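Putative sulfatase yidJ (Bacteroides fragilis, PDB 2QZU) probably hydrolyses sulfate esters as a metal-dependent arylsulfatase of the sulfatase family, within the alkaline phosphatase clan. Local coordinates at residues A[51-54]-A[55-58]; A[270-273]-A[274-278]. All coordinates share one frame; numbering follows the deposited sequence.

Interaction 1 of 2, residues A[51-54]-A[55-58]; sequences VKTP and HLDK
OD1 of D57 takes two donors. Within this turn the T53 hydroxyl donates a hydrogen bond to it, OG1 to OD1 3.1 Å, coming down on the carboxylate from above its plane, 52° out of it; the amide of C45 is the second donor. The hydroxyl in its turn accepts from the amide of G44, so the loop at 44-45 is clasped by the pair. With chi1 of T53 at 59°, OG1 sits between the backbone N and the carbonyl carbon, on the side where the D57 side chain crosses it at about a right angle. OD2 of D57 accepts a hydrogen bond from a water, 2.7 Å away, that accepts from T53 N at 2.9 Å. The carboxylate thus reaches the T53 amide through this water, while its CG stands 3.0 Å from T53 O, with no hydrogen bond between the carboxylate oxygens and that carbonyl. The first i to i+4 backbone bonds of the helix follow: D57 N to T53 O is 2.9 Å, nearly straight on to the carbonyl, and K58 N to P54 O is 3.1 Å. T53 holds the N-cap position, yet its hydroxyl makes no capping bond; two first-turn amides, H55 N and L56 N, are taken by the D287 carboxylate of helix 267-299. This is the N-terminus of helix 54-61, with P54 its first residue.

Interaction 2 of 2, residues A[270-273]-A[274-278]; sequences DYFR and NNIRN
Y271 O and N275 make the side-chain hydrogen bond of this helical turn: ND2 of N275 donates to Y271 O at 2.9 Å, in the carbonyl plane and on a lone pair, with an N-H...O angle of 158°. The same ND2 lies over one face of the Y271 ring, 3.3 Å from CE1 and offset toward the rim, the amide turned 56° from the ring plane. With chi1 of N275 at -67°, its CG stands beside the backbone N and the amide leans back along the helix over this ring. Main-chain bonding is uneven. N274 N to D270 O is 2.8 Å, but N275 N turns to F272 O (3.3 Å), meeting it from above the carbonyl plane, and keeps only a weak bond to Y271 O; F272 O takes I276 N at 3.0 Å as well. At the kink that follows, a water bridges R273 O (2.6 Å) and R277 N (2.9 Å), replacing a direct bond. Apolar packing lies on another side, where F272 CZ meets I276 CD1 at 4.0 Å, the two side chains running alongside each other. In helix 267-299, R273 forms a salt bridge with E252 of helix 251-254 through NE, while NH1 donates to the G269 and P262 carbonyls; I276 packs on V251 and L254, and Y271 and N274 on the second subunit.

Going from the N terminus, interaction 1 comes first: after strand 29-35 the chain runs through a loop and turns into helix 54-61 at residues 51-58. Interaction 2 follows in series more than 200 residues later, near the start of helix 267-299. Each lies within one continuous stretch and closes no long loop, so the two neither nest nor cross. Their centres are 21 Å apart and their nearest atoms about 7 Å, without touching. Helix 267-299 relates them: its early turns hold interaction 2 beside helix 251-254 and the second subunit, and farther along T284 and D287 bond to the backbone of interaction 1.

Interaction 1 of 2, residues A[51-54]-A[55-58]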
ATOM      1  N   VAL A  51     -15.968   2.887 -18.956  1.00  9.99           N
ATOM      2  CA  VAL A  51     -14.630   3.432 -18.807  1.00 12.07           C
ATOM      3  C   VAL A  51     -14.375   4.357 -19.994  1.00  7.76           C
ATOM      4  O   VAL A  51     -14.775   4.061 -21.122  1.00 10.98           O
ATOM      5  CB  VAL A  51     -13.565   2.305 -18.748  1.00 12.60           C
ATOM      6  CG1 VAL A  51     -13.582   1.486 -20.029  1.00 16.06           C
ATOM      7  CG2 VAL A  51     -12.191   2.909 -18.504  1.00 14.27           C
ATOM      8  N   LYS A  52     -13.724   5.488 -19.733  1.00 11.51           N
ATOM      9  CA  LYS A  52     -13.443   6.467 -20.773  1.00 10.38           C
ATOM     10  C   LYS A  52     -12.059   6.304 -21.381  1.00  7.48           C
ATOM     11  O   LYS A  52     -11.049   6.451 -20.691  1.00  8.97           O
ATOM     12  CB  LYS A  52     -13.598   7.880 -20.209  1.00 11.99           C
ATOM     13  CG  LYS A  52     -15.000   8.172 -19.688  1.00 16.65           C
ATOM     14  CD  LYS A  52     -15.102   9.573 -19.118  1.00 30.20           C
ATOM     15  CE  LYS A  52     -16.512   9.856 -18.621  1.00 34.38           C
ATOM     16  NZ  LYS A  52     -17.513   9.751 -19.719  1.00 37.55           N
ATOM     17  N   THR A  53     -12.028   5.998 -22.676  1.00  8.68           N
ATOM     18  CA  THR A  53     -10.785   5.816 -23.424  1.00  6.57           C
ATOM     19  C   THR A  53     -10.952   6.486 -24.787  1.00  6.78           C
ATOM     20  O   THR A  53     -10.924   5.829 -25.826  1.00  7.29           O
ATOM     21  CB  THR A  53     -10.471   4.313 -23.643  1.00  4.37           C
ATOM     22  OG1 THR A  53     -11.541   3.689 -24.365  1.00  9.88           O
ATOM     23  CG2 THR A  53     -10.294   3.607 -22.308  1.00  8.94           C
ATOM     24  N   PRO A  54     -11.121   7.814 -24.798  1.00  9.00           N
ATOM     25  CA  PRO A  54     -11.296   8.512 -26.075  1.00 10.65           C
ATOM     26  C   PRO A  54     -10.170   8.349 -27.100  1.00  7.28           C
ATOM     27  O   PRO A  54     -10.430   8.289 -28.302  1.00  8.79           O
ATOM     28  CB  PRO A  54     -11.502   9.966 -25.647  1.00 10.78           C
ATOM     29  CG  PRO A  54     -10.699  10.065 -24.375  1.00  8.71           C
ATOM     30  CD  PRO A  54     -11.064   8.769 -23.676  1.00  9.30           C
ATOM     31  N   HIS A  55      -8.927   8.275 -26.640  1.00  5.09           N
ATOM     32  CA  HIS A  55      -7.809   8.147 -27.571  1.00  7.19           C
ATOM     33  C   HIS A  55      -7.701   6.751 -28.178  1.00  6.63           C
ATOM     34  O   HIS A  55      -7.386   6.606 -29.361  1.00  5.60           O
ATOM     35  CB  HIS A  55      -6.517   8.566 -26.868  1.00 10.05           C
ATOM     36  CG  HIS A  55      -6.531   9.992 -26.417  1.00 12.03           C
ATOM     37  ND1 HIS A  55      -6.486  11.050 -27.298  1.00 17.89           N
ATOM     38  CD2 HIS A  55      -6.657  10.537 -25.183  1.00 12.50           C
ATOM     39  CE1 HIS A  55      -6.585  12.184 -26.630  1.00 14.96           C
ATOM     40  NE2 HIS A  55      -6.691  11.899 -25.343  1.00 16.57           N
ATOM     41  N   LEU A  56      -7.976   5.724 -27.382  1.00  5.35           N
ATOM     42  CA  LEU A  56      -7.938   4.366 -27.900  1.00  6.43           C
ATOM     43  C   LEU A  56      -9.142   4.153 -28.815  1.00  9.84           C
ATOM     44  O   LEU A  56      -9.059   3.403 -29.787  1.00 10.33           O
ATOM     45  CB  LEU A  56      -7.953   3.349 -26.755  1.00  7.88           C
ATOM     46  CG  LEU A  56      -6.655   3.287 -25.947  1.00 10.32           C
ATOM     47  CD1 LEU A  56      -6.812   2.301 -24.802  1.00  9.57           C
ATOM     48  CD2 LEU A  56      -5.507   2.867 -26.856  1.00 13.28           C
ATOM     49  N   ASP A  57     -10.261   4.808 -28.507  1.00  8.94           N
ATOM     50  CA  ASP A  57     -11.449   4.685 -29.352  1.00  8.48           C
ATOM     51  C   ASP A  57     -11.122   5.272 -30.725  1.00  8.81           C
ATOM     52  O   ASP A  57     -11.502   4.718 -31.756  1.00  9.70           O
ATOM     53  CB  ASP A  57     -12.644   5.454 -28.766  1.00 10.12           C
ATOM     54  CG  ASP A  57     -13.206   4.812 -27.512  1.00 16.43           C
ATOM     55  OD1 ASP A  57     -12.775   3.695 -27.156  1.00 13.58           O
ATOM     56  OD2 ASP A  57     -14.095   5.430 -26.888  1.00 21.64           O
ATOM     57  N   LYS A  58     -10.427   6.406 -30.723  1.00  9.53           N
ATOM     58  CA  LYS A  58     -10.036   7.073 -31.962  1.00 11.19           C
ATOM     59  C   LYS A  58      -9.062   6.191 -32.745  1.00 10.66           C
ATOM     60  O   LYS A  58      -9.193   6.025 -33.957  1.00  8.02           O
ATOM     61  CB  LYS A  58      -9.390   8.429 -31.644  1.00 12.25           C
ATOM     62  CG  LYS A  58      -8.921   9.217 -32.862  1.00 15.46           C
ATOM     63  CD  LYS A  58     -10.074   9.590 -33.783  1.00 18.59           C
ATOM     64  CE  LYS A  58      -9.585  10.417 -34.966  1.00 21.80           C
ATOM     65  NZ  LYS A  58     -10.692  10.762 -35.903  1.00 25.19           N
TER
HETATM   66  O   HOH W   1     -14.370   6.129 -24.343  1.00 13.08           O

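Interaction 2 of 2, residues A[270-273]-A[274-278]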
ATOM      1  N   ASP A 270     -16.059  -7.102  -2.063  1.00 12.18           N
ATOM      2  CA  ASP A 270     -15.677  -5.759  -1.645  1.00 13.50           C
ATOM      3  C   ASP A 270     -14.384  -5.343  -2.327  1.00 14.15           C
ATOM      4  O   ASP A 270     -14.186  -4.167  -2.623  1.00 13.50           O
ATOM      5  CB  ASP A 270     -15.512  -5.680  -0.124  1.00 15.45           C
ATOM      6  CG  ASP A 270     -16.832  -5.780   0.607  1.00 18.92           C
ATOM      7  OD1 ASP A 270     -17.867  -5.399   0.015  1.00 16.84           O
ATOM      8  OD2 ASP A 270     -16.834  -6.226   1.774  1.00 22.30           O
ATOM      9  N   TYR A 271     -13.510  -6.310  -2.581  1.00 15.16           N
ATOM     10  CA  TYR A 271     -12.248  -6.024  -3.247  1.00  9.59           C
ATOM     11  C   TYR A 271     -12.524  -5.443  -4.635  1.00 11.48           C
ATOM     12  O   TYR A 271     -11.893  -4.468  -5.050  1.00 13.07           O
ATOM     13  CB  TYR A 271     -11.405  -7.295  -3.374  1.00  8.41           C
ATOM     14  CG  TYR A 271     -10.030  -7.047  -3.968  1.00 11.30           C
ATOM     15  CD1 TYR A 271      -9.075  -6.294  -3.280  1.00 15.83           C
ATOM     16  CD2 TYR A 271      -9.695  -7.539  -5.230  1.00 15.63           C
ATOM     17  CE1 TYR A 271      -7.822  -6.036  -3.836  1.00 12.82           C
ATOM     18  CE2 TYR A 271      -8.448  -7.287  -5.795  1.00 18.75           C
ATOM     19  CZ  TYR A 271      -7.516  -6.536  -5.096  1.00 14.55           C
ATOM     20  OH  TYR A 271      -6.285  -6.283  -5.659  1.00 13.33           O
ATOM     21  N   PHE A 272     -13.469  -6.043  -5.355  1.00  8.36           N
ATOM     22  CA  PHE A 272     -13.801  -5.556  -6.688  1.00 11.04           C
ATOM     23  C   PHE A 272     -14.351  -4.140  -6.606  1.00  9.84           C
ATOM     24  O   PHE A 272     -13.880  -3.232  -7.293  1.00 10.94           O
ATOM     25  CB  PHE A 272     -14.847  -6.455  -7.353  1.00  7.79           C
ATOM     26  CG  PHE A 272     -15.272  -5.975  -8.710  1.00  9.70           C
ATOM     27  CD1 PHE A 272     -14.510  -6.268  -9.837  1.00 12.43           C
ATOM     28  CD2 PHE A 272     -16.413  -5.191  -8.857  1.00 14.87           C
ATOM     29  CE1 PHE A 272     -14.876  -5.782 -11.093  1.00 10.55           C
ATOM     30  CE2 PHE A 272     -16.788  -4.699 -10.106  1.00 13.16           C
ATOM     31  CZ  PHE A 272     -16.019  -4.996 -11.225  1.00 11.10           C
ATOM     32  N   ARG A 273     -15.352  -3.961  -5.749  1.00  8.42           N
ATOM     33  CA  ARG A 273     -16.007  -2.673  -5.563  1.00 11.37           C
ATOM     34  C   ARG A 273     -15.091  -1.554  -5.056  1.00  9.45           C
ATOM     35  O   ARG A 273     -15.266  -0.392  -5.416  1.00 12.95           O
ATOM     36  CB  ARG A 273     -17.189  -2.844  -4.604  1.00 10.67           C
ATOM     37  CG  ARG A 273     -18.287  -3.761  -5.128  1.00 11.54           C
ATOM     38  CD  ARG A 273     -19.349  -4.013  -4.064  1.00 18.08           C
ATOM     39  NE  ARG A 273     -20.522  -4.712  -4.584  1.00 20.71           N
ATOM     40  CZ  ARG A 273     -20.545  -5.990  -4.954  1.00 15.71           C
ATOM     41  NH1 ARG A 273     -19.452  -6.737  -4.868  1.00  8.73           N
ATOM     42  NH2 ARG A 273     -21.669  -6.526  -5.409  1.00 13.33           N
ATOM     43  N   ASN A 274     -14.118  -1.910  -4.225  1.00  9.17           N
ATOM     44  CA  ASN A 274     -13.194  -0.940  -3.646  1.00 11.15           C
ATOM     45  C   ASN A 274     -12.071  -0.499  -4.588  1.00 12.78           C
ATOM     46  O   ASN A 274     -11.402   0.496  -4.321  1.00 13.04           O
ATOM     47  CB  ASN A 274     -12.570  -1.527  -2.374  1.00 14.79           C
ATOM     48  CG  ASN A 274     -11.867  -0.484  -1.527  1.00 20.59           C
ATOM     49  OD1 ASN A 274     -10.864  -0.775  -0.877  1.00 23.68           O
ATOM     50  ND2 ASN A 274     -12.399   0.733  -1.518  1.00 31.15           N
ATOM     51  N   ASN A 275     -11.868  -1.228  -5.683  1.00  6.91           N
ATOM     52  CA  ASN A 275     -10.785  -0.905  -6.609  1.00  9.87           C
ATOM     53  C   ASN A 275     -11.150  -0.593  -8.060  1.00 10.28           C
ATOM     54  O   ASN A 275     -10.304  -0.111  -8.815  1.00  8.00           O
ATOM     55  CB  ASN A 275      -9.759  -2.042  -6.604  1.00 12.65           C
ATOM     56  CG  ASN A 275      -9.026  -2.159  -5.286  1.00 10.07           C
ATOM     57  OD1 ASN A 275      -8.144  -1.352  -4.980  1.00 12.23           O
ATOM     58  ND2 ASN A 275      -9.393  -3.156  -4.489  1.00 12.49           N
ATOM     59  N   ILE A 276     -12.391  -0.855  -8.458  1.00  9.83           N
ATOM     60  CA  ILE A 276     -12.780  -0.607  -9.841  1.00 11.51           C
ATOM     61  C   ILE A 276     -12.655   0.855 -10.283  1.00  7.64           C
ATOM     62  O   ILE A 276     -12.264   1.125 -11.422  1.00  7.18           O
ATOM     63  CB  ILE A 276     -14.218  -1.135 -10.126  1.00 12.84           C
ATOM     64  CG1 ILE A 276     -14.492  -1.119 -11.635  1.00 13.56           C
ATOM     65  CG2 ILE A 276     -15.248  -0.304  -9.381  1.00 12.96           C
ATOM     66  CD1 ILE A 276     -13.585  -2.035 -12.440  1.00 16.93           C
ATOM     67  N   ARG A 277     -12.965   1.797  -9.393  1.00  6.91           N
ATOM     68  CA  ARG A 277     -12.861   3.216  -9.740  1.00  8.18           C
ATOM     69  C   ARG A 277     -11.437   3.620 -10.097  1.00  4.92           C
ATOM     70  O   ARG A 277     -11.209   4.292 -11.108  1.00  6.93           O
ATOM     71  CB  ARG A 277     -13.343   4.105  -8.587  1.00 11.51           C
ATOM     72  CG  ARG A 277     -14.849   4.222  -8.472  1.00 18.34           C
ATOM     73  CD  ARG A 277     -15.252   5.310  -7.478  1.00 12.43           C
ATOM     74  NE  ARG A 277     -16.703   5.393  -7.342  1.00 28.60           N
ATOM     75  CZ  ARG A 277     -17.336   6.263  -6.563  1.00 42.26           C
ATOM     76  NH1 ARG A 277     -16.647   7.136  -5.841  1.00 48.55           N
ATOM     77  NH2 ARG A 277     -18.661   6.257  -6.505  1.00 41.20           N
ATOM     78  N   ASN A 278     -10.482   3.225  -9.262  1.00  7.31           N
ATOM     79  CA  ASN A 278      -9.091   3.575  -9.513  1.00  6.68           C
ATOM     80  C   ASN A 278      -8.529   2.807 -10.700  1.00  5.68           C
ATOM     81  O   ASN A 278      -7.625   3.291 -11.378  1.00  6.76           O
ATOM     82  CB  ASN A 278      -8.249   3.355  -8.254  1.00  5.84           C
ATOM     83  CG  ASN A 278      -8.402   4.492  -7.252  1.00 10.70           C
ATOM     84  OD1 ASN A 278      -8.127   4.334  -6.063  1.00 14.42           O
ATOM     85  ND2 ASN A 278      -8.833   5.649  -7.739  1.00  8.74           N
TER
HETATM   86  O   HOH W   2     -14.025   1.568  -6.670  1.00 10.47           O